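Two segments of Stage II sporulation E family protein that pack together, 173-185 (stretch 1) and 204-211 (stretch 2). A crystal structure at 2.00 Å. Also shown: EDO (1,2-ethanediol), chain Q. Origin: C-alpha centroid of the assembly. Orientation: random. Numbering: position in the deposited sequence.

Stretch 1 (173-185) EDRIAMALSRGSD
Stretch 2, residues 204-211: ATLALVIL

Thr-205 OG1 donates to Asp-174 OD1 at 2.8 Å, tying the stretches together at the start of the pairing; the CA-to-CB bond of Asp-174 (chi1 p) points toward the other stretch and Thr-205 is m. Beyond it, strands 176-181 and 205-210 run parallel, N-to-C directions 4° apart, with extended backbones and Ala-177, Met-178 and Ala-179 in register with Ala-207, Leu-208 and Val-209 (CA-CA 4.7-4.8 Å). As parallel pairing requires, Ala-177 and Ala-179 each bond to the residues flanking their partner: Ala-177 N to Leu-206 O (3.3 Å), Leu-208 N to Ala-177 O (2.9 Å), Ala-179 N to Leu-208 O (2.9 Å) and Ile-210 N to Ala-179 O (3.0 Å). One water accepts from Leu-206 N (2.9 Å) and donates weakly to Arg-175 O (2.9 Å), linking the two backbones just ahead of the direct ladder. Small side chains share one face, Ala-177 CB lying 4.4 Å from Ala-207 CB and Ala-179 CB 4.2 Å from Val-209 CG2 (chi1 t). On the other, Leu-208 (chi1 p, chi2 100°) brings CD1 to 3.8 Å from Met-178 CB and 3.9 Å from Leu-180 CD2; selenomethionine Met-178 (m, t, m) leads its end away. Leu-180 (m, t) also sets CD2 3.4 Å from Ile-210 CG1 (m, m). A type I turn, Ser-181 to Ser-184, follows, closed by Ser-184 N to Ser-181 O (2.7 Å).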

ATOM      1  N   GLU B 173      -8.062   2.018  14.241  1.00 47.63           N
ATOM      2  CA  GLU B 173      -7.224   0.837  14.418  1.00 41.48           C
ATOM      3  C   GLU B 173      -6.357   0.700  13.179  1.00 38.78           C
ATOM      4  O   GLU B 173      -6.856   0.800  12.063  1.00 44.60           O
ATOM      5  CB  GLU B 173      -8.097  -0.417  14.548  1.00 48.15           C
ATOM      6  CG  GLU B 173      -8.678  -0.634  15.932  1.00 68.70           C
ATOM      7  CD  GLU B 173      -7.596  -0.781  16.985  1.00 85.24           C
ATOM      8  OE1 GLU B 173      -6.726  -1.669  16.825  1.00 92.44           O
ATOM      9  OE2 GLU B 173      -7.607   0.002  17.961  1.00 84.55           O
ATOM     10  N   ASP B 174      -5.065   0.465  13.363  1.00 36.89           N
ATOM     11  CA  ASP B 174      -4.199   0.203  12.216  1.00 40.92           C
ATOM     12  C   ASP B 174      -3.101  -0.816  12.535  1.00 36.17           C
ATOM     13  O   ASP B 174      -3.139  -1.466  13.572  1.00 36.74           O
ATOM     14  CB  ASP B 174      -3.647   1.508  11.610  1.00 44.86           C
ATOM     15  CG  ASP B 174      -2.576   2.162  12.473  1.00 55.76           C
ATOM     16  OD1 ASP B 174      -1.976   3.155  11.997  1.00 44.95           O
ATOM     17  OD2 ASP B 174      -2.333   1.690  13.608  1.00 47.44           O
ATOM     18  N   ARG B 175      -2.159  -0.970  11.613  1.00 33.77           N
ATOM     19  CA  ARG B 175      -1.058  -1.914  11.746  1.00 41.21           C
ATOM     20  C   ARG B 175       0.172  -1.279  11.098  1.00 40.87           C
ATOM     21  O   ARG B 175       0.055  -0.314  10.346  1.00 39.23           O
ATOM     22  CB  ARG B 175      -1.407  -3.237  11.036  1.00 34.06           C
ATOM     23  CG  ARG B 175      -2.579  -4.009  11.658  1.00 34.19           C
ATOM     24  CD  ARG B 175      -2.147  -4.671  12.949  1.00 35.45           C
ATOM     25  NE  ARG B 175      -3.157  -5.561  13.524  1.00 37.83           N
ATOM     26  CZ  ARG B 175      -4.166  -5.149  14.292  1.00 41.70           C
ATOM     27  NH1 ARG B 175      -4.325  -3.859  14.555  1.00 41.70           N
ATOM     28  NH2 ARG B 175      -5.026  -6.019  14.788  1.00 42.37           N
ATOM     29  N   ILE B 176       1.352  -1.814  11.379  1.00 30.27           N
ATOM     30  CA  ILE B 176       2.554  -1.326  10.719  1.00 29.00           C
ATOM     31  C   ILE B 176       2.616  -1.909   9.303  1.00 31.14           C
ATOM     32  O   ILE B 176       2.304  -3.070   9.114  1.00 35.17           O
ATOM     33  CB  ILE B 176       3.790  -1.767  11.495  1.00 33.42           C
ATOM     34  CG1 ILE B 176       3.676  -1.290  12.948  1.00 43.51           C
ATOM     35  CG2 ILE B 176       5.055  -1.242  10.821  1.00 30.41           C
ATOM     36  CD1 ILE B 176       4.698  -1.917  13.881  1.00 50.33           C
ATOM     37  N   ALA B 177       2.985  -1.110   8.308  1.00 26.43           N
ATOM     38  CA  ALA B 177       3.131  -1.649   6.956  1.00 22.00           C
ATOM     39  C   ALA B 177       4.623  -1.699   6.608  1.00 30.13           C
ATOM     40  O   ALA B 177       5.332  -0.716   6.795  1.00 25.62           O
ATOM     41  CB  ALA B 177       2.375  -0.786   5.944  1.00 22.95           C
HETATM   42  N   MSE B 178       5.098  -2.837   6.111  1.00 26.25           N
HETATM   43  CA  MSE B 178       6.523  -2.983   5.823  1.00 28.76           C
HETATM   44  C   MSE B 178       6.723  -3.692   4.502  1.00 26.88           C
HETATM   45  O   MSE B 178       6.053  -4.684   4.218  1.00 27.82           O
HETATM   46  CB  MSE B 178       7.224  -3.845   6.888  1.00 30.62           C
HETATM   47  CG  MSE B 178       6.843  -3.586   8.319  1.00 36.51           C
HETATM   48 SE   MSE B 178       7.703  -4.949   9.458  0.83 57.16          SE
HETATM   49  CE  MSE B 178       7.065  -6.542   8.562  1.00106.07           C
ATOM     50  N   ALA B 179       7.671  -3.191   3.719  1.00 29.59           N
ATOM     51  CA  ALA B 179       8.129  -3.862   2.514  1.00 36.86           C
ATOM     52  C   ALA B 179       9.540  -4.378   2.783  1.00 37.98           C
ATOM     53  O   ALA B 179      10.440  -3.576   3.001  1.00 34.45           O
ATOM     54  CB  ALA B 179       8.136  -2.871   1.358  1.00 32.77           C
ATOM     55  N   LEU B 180       9.728  -5.706   2.780  1.00 29.68           N
ATOM     56  CA  LEU B 180      11.025  -6.311   3.056  1.00 35.61           C
ATOM     57  C   LEU B 180      11.386  -7.326   1.971  1.00 37.69           C
ATOM     58  O   LEU B 180      10.601  -7.611   1.079  1.00 37.87           O
ATOM     59  CB  LEU B 180      10.989  -7.065   4.388  1.00 40.54           C
ATOM     60  CG  LEU B 180      10.173  -6.490   5.542  1.00 46.34           C
ATOM     61  CD1 LEU B 180       9.987  -7.541   6.625  1.00 50.21           C
ATOM     62  CD2 LEU B 180      10.871  -5.257   6.102  1.00 46.52           C
ATOM     63  N   SER B 181      12.565  -7.912   2.084  1.00 45.08           N
ATOM     64  CA  SER B 181      12.923  -9.013   1.212  1.00 50.57           C
ATOM     65  C   SER B 181      12.892 -10.239   2.105  1.00 54.74           C
ATOM     66  O   SER B 181      13.083 -10.123   3.314  1.00 57.77           O
ATOM     67  CB  SER B 181      14.318  -8.804   0.622  1.00 47.31           C
ATOM     68  OG  SER B 181      15.297  -8.990   1.617  1.00 64.16           O
ATOM     69  N   ARG B 182      12.612 -11.405   1.533  1.00 66.32           N
ATOM     70  CA  ARG B 182      12.637 -12.633   2.322  1.00 73.61           C
ATOM     71  C   ARG B 182      13.979 -12.727   3.043  1.00 80.10           C
ATOM     72  O   ARG B 182      14.073 -13.258   4.153  1.00 78.97           O
ATOM     73  CB  ARG B 182      12.415 -13.859   1.431  1.00 84.18           C
ATOM     74  CG  ARG B 182      11.830 -15.070   2.158  1.00 98.15           C
ATOM     75  CD  ARG B 182      11.759 -16.296   1.243  1.00104.60           C
ATOM     76  NE  ARG B 182      10.457 -16.480   0.596  1.00105.72           N
ATOM     77  CZ  ARG B 182      10.062 -15.830  -0.498  1.00104.59           C
ATOM     78  NH1 ARG B 182       8.870 -16.067  -1.025  1.00 99.77           N
ATOM     79  NH2 ARG B 182      10.859 -14.936  -1.067  1.00104.94           N
ATOM     80  N   GLY B 183      15.006 -12.167   2.412  1.00 87.03           N
ATOM     81  CA  GLY B 183      16.338 -12.105   2.983  1.00 93.01           C
ATOM     82  C   GLY B 183      16.494 -11.259   4.236  1.00100.02           C
ATOM     83  O   GLY B 183      17.498 -11.386   4.935  1.00 98.55           O
ATOM     84  N   SER B 184      15.523 -10.402   4.539  1.00102.88           N
ATOM     85  CA  SER B 184      15.599  -9.615   5.765  1.00107.99           C
ATOM     86  C   SER B 184      15.068 -10.455   6.924  1.00120.99           C
ATOM     87  O   SER B 184      14.609 -11.582   6.717  1.00119.75           O
ATOM     88  CB  SER B 184      14.790  -8.324   5.625  1.00100.96           C
ATOM     89  OG  SER B 184      15.286  -7.509   4.573  1.00 96.23           O
ATOM     90  N   ASP B 185      15.115  -9.917   8.140  1.00133.81           N
ATOM     91  CA  ASP B 185      14.511 -10.599   9.284  1.00145.70           C
ATOM     92  C   ASP B 185      13.334  -9.786   9.791  1.00142.67           C
ATOM     93  O   ASP B 185      13.497  -8.723  10.382  1.00140.67           O
ATOM     94  CB  ASP B 185      15.533 -10.892  10.396  1.00155.25           C
ATOM     95  CG  ASP B 185      16.233  -9.641  10.914  1.00159.59           C
ATOM     96  OD1 ASP B 185      15.682  -8.527  10.787  1.00160.08           O
ATOM     97  OD2 ASP B 185      17.344  -9.775  11.466  1.00161.47           O
ATOM     98  N   ALA B 204       1.832   6.024  17.114  1.00 33.47           N
ATOM     99  CA  ALA B 204       2.244   6.445  15.775  1.00 30.06           C
ATOM    100  C   ALA B 204       1.823   5.487  14.671  1.00 39.38           C
ATOM    101  O   ALA B 204       1.777   4.279  14.875  1.00 35.07           O
ATOM    102  CB  ALA B 204       3.763   6.650  15.721  1.00 31.71           C
ATOM    103  N   THR B 205       1.534   6.035  13.494  1.00 27.52           N
ATOM    104  CA  THR B 205       1.322   5.217  12.307  1.00 26.68           C
ATOM    105  C   THR B 205       2.654   5.124  11.581  1.00 30.90           C
ATOM    106  O   THR B 205       3.333   6.139  11.406  1.00 26.92           O
ATOM    107  CB  THR B 205       0.224   5.826  11.391  1.00 33.06           C
ATOM    108  OG1 THR B 205      -1.038   5.783  12.072  1.00 33.37           O
ATOM    109  CG2 THR B 205       0.090   5.039  10.105  1.00 31.36           C
ATOM    110  N   LEU B 206       3.034   3.909  11.175  1.00 28.75           N
ATOM    111  CA  LEU B 206       4.376   3.642  10.668  1.00 27.92           C
ATOM    112  C   LEU B 206       4.322   2.873   9.371  1.00 25.29           C
ATOM    113  O   LEU B 206       3.464   2.002   9.193  1.00 25.21           O
ATOM    114  CB  LEU B 206       5.175   2.798  11.676  1.00 28.60           C
ATOM    115  CG  LEU B 206       5.422   3.320  13.087  1.00 36.08           C
ATOM    116  CD1 LEU B 206       6.224   2.295  13.883  1.00 35.61           C
ATOM    117  CD2 LEU B 206       6.148   4.673  13.051  1.00 27.30           C
ATOM    118  N   ALA B 207       5.242   3.194   8.467  1.00 23.94           N
ATOM    119  CA  ALA B 207       5.446   2.396   7.270  1.00 25.55           C
ATOM    120  C   ALA B 207       6.928   2.412   6.965  1.00 26.89           C
ATOM    121  O   ALA B 207       7.616   3.416   7.196  1.00 25.02           O
ATOM    122  CB  ALA B 207       4.650   2.940   6.093  1.00 22.24           C
ATOM    123  N   LEU B 208       7.434   1.304   6.444  1.00 23.44           N
ATOM    124  CA  LEU B 208       8.867   1.226   6.225  1.00 24.75           C
ATOM    125  C   LEU B 208       9.253   0.367   5.042  1.00 23.56           C
ATOM    126  O   LEU B 208       8.522  -0.540   4.644  1.00 25.66           O
ATOM    127  CB  LEU B 208       9.573   0.739   7.488  1.00 28.36           C
ATOM    128  CG  LEU B 208       9.174  -0.637   7.972  1.00 36.39           C
ATOM    129  CD1 LEU B 208      10.216  -1.653   7.530  1.00 40.30           C
ATOM    130  CD2 LEU B 208       9.053  -0.616   9.494  1.00 42.93           C
ATOM    131  N   VAL B 209      10.423   0.633   4.490  1.00 24.81           N
ATOM    132  CA  VAL B 209      11.013  -0.190   3.452  1.00 26.36           C
ATOM    133  C   VAL B 209      12.418  -0.596   3.851  1.00 29.12           C
ATOM    134  O   VAL B 209      13.139   0.203   4.350  1.00 29.05           O
ATOM    135  CB  VAL B 209      11.077   0.505   2.120  1.00 25.82           C
ATOM    136  CG1 VAL B 209      11.710  -0.401   1.077  1.00 29.94           C
ATOM    137  CG2 VAL B 209       9.741   0.979   1.690  1.00 22.60           C
ATOM    138  N   ILE B 210      12.770  -1.853   3.646  1.00 28.81           N
ATOM    139  CA  ILE B 210      14.121  -2.352   3.844  1.00 31.12           C
ATOM    140  C   ILE B 210      14.625  -2.914   2.533  1.00 34.70           C
ATOM    141  O   ILE B 210      13.957  -3.691   1.911  1.00 35.20           O
ATOM    142  CB  ILE B 210      14.197  -3.474   4.849  1.00 38.77           C
ATOM    143  CG1 ILE B 210      13.528  -3.105   6.152  1.00 37.78           C
ATOM    144  CG2 ILE B 210      15.616  -3.873   5.094  1.00 40.31           C
ATOM    145  CD1 ILE B 210      14.132  -2.042   6.835  1.00 40.30           C
ATOM    146  N   LEU B 211      15.803  -2.493   2.124  1.00 40.24           N
ATOM    147  CA  LEU B 211      16.375  -2.948   0.893  1.00 34.43           C
ATOM    148  C   LEU B 211      16.710  -4.445   0.954  1.00 33.80           C
ATOM    149  O   LEU B 211      17.341  -4.862   1.883  1.00 36.87           O
ATOM    150  CB  LEU B 211      17.608  -2.143   0.593  1.00 41.29           C
ATOM    151  CG  LEU B 211      18.334  -2.500  -0.680  1.00 42.51           C
ATOM    152  CD1 LEU B 211      17.436  -2.543  -1.806  1.00 40.73           C
ATOM    153  CD2 LEU B 211      19.416  -1.572  -0.953  1.00 42.54           C
TER
HETATM  154  C1  EDO Q 218      -2.494  -0.208  16.688  1.00 77.65           C
HETATM  155  O1  EDO Q 218      -3.621   0.652  16.446  1.00 70.40           O
HETATM  156  C2  EDO Q 218      -2.983  -1.609  17.053  1.00 77.24           C
HETATM  157  O2  EDO Q 218      -1.906  -2.557  17.005  1.00 73.50           O
HETATM  158  O   HOH W   1       1.217   1.734  11.973  1.00 28.95           O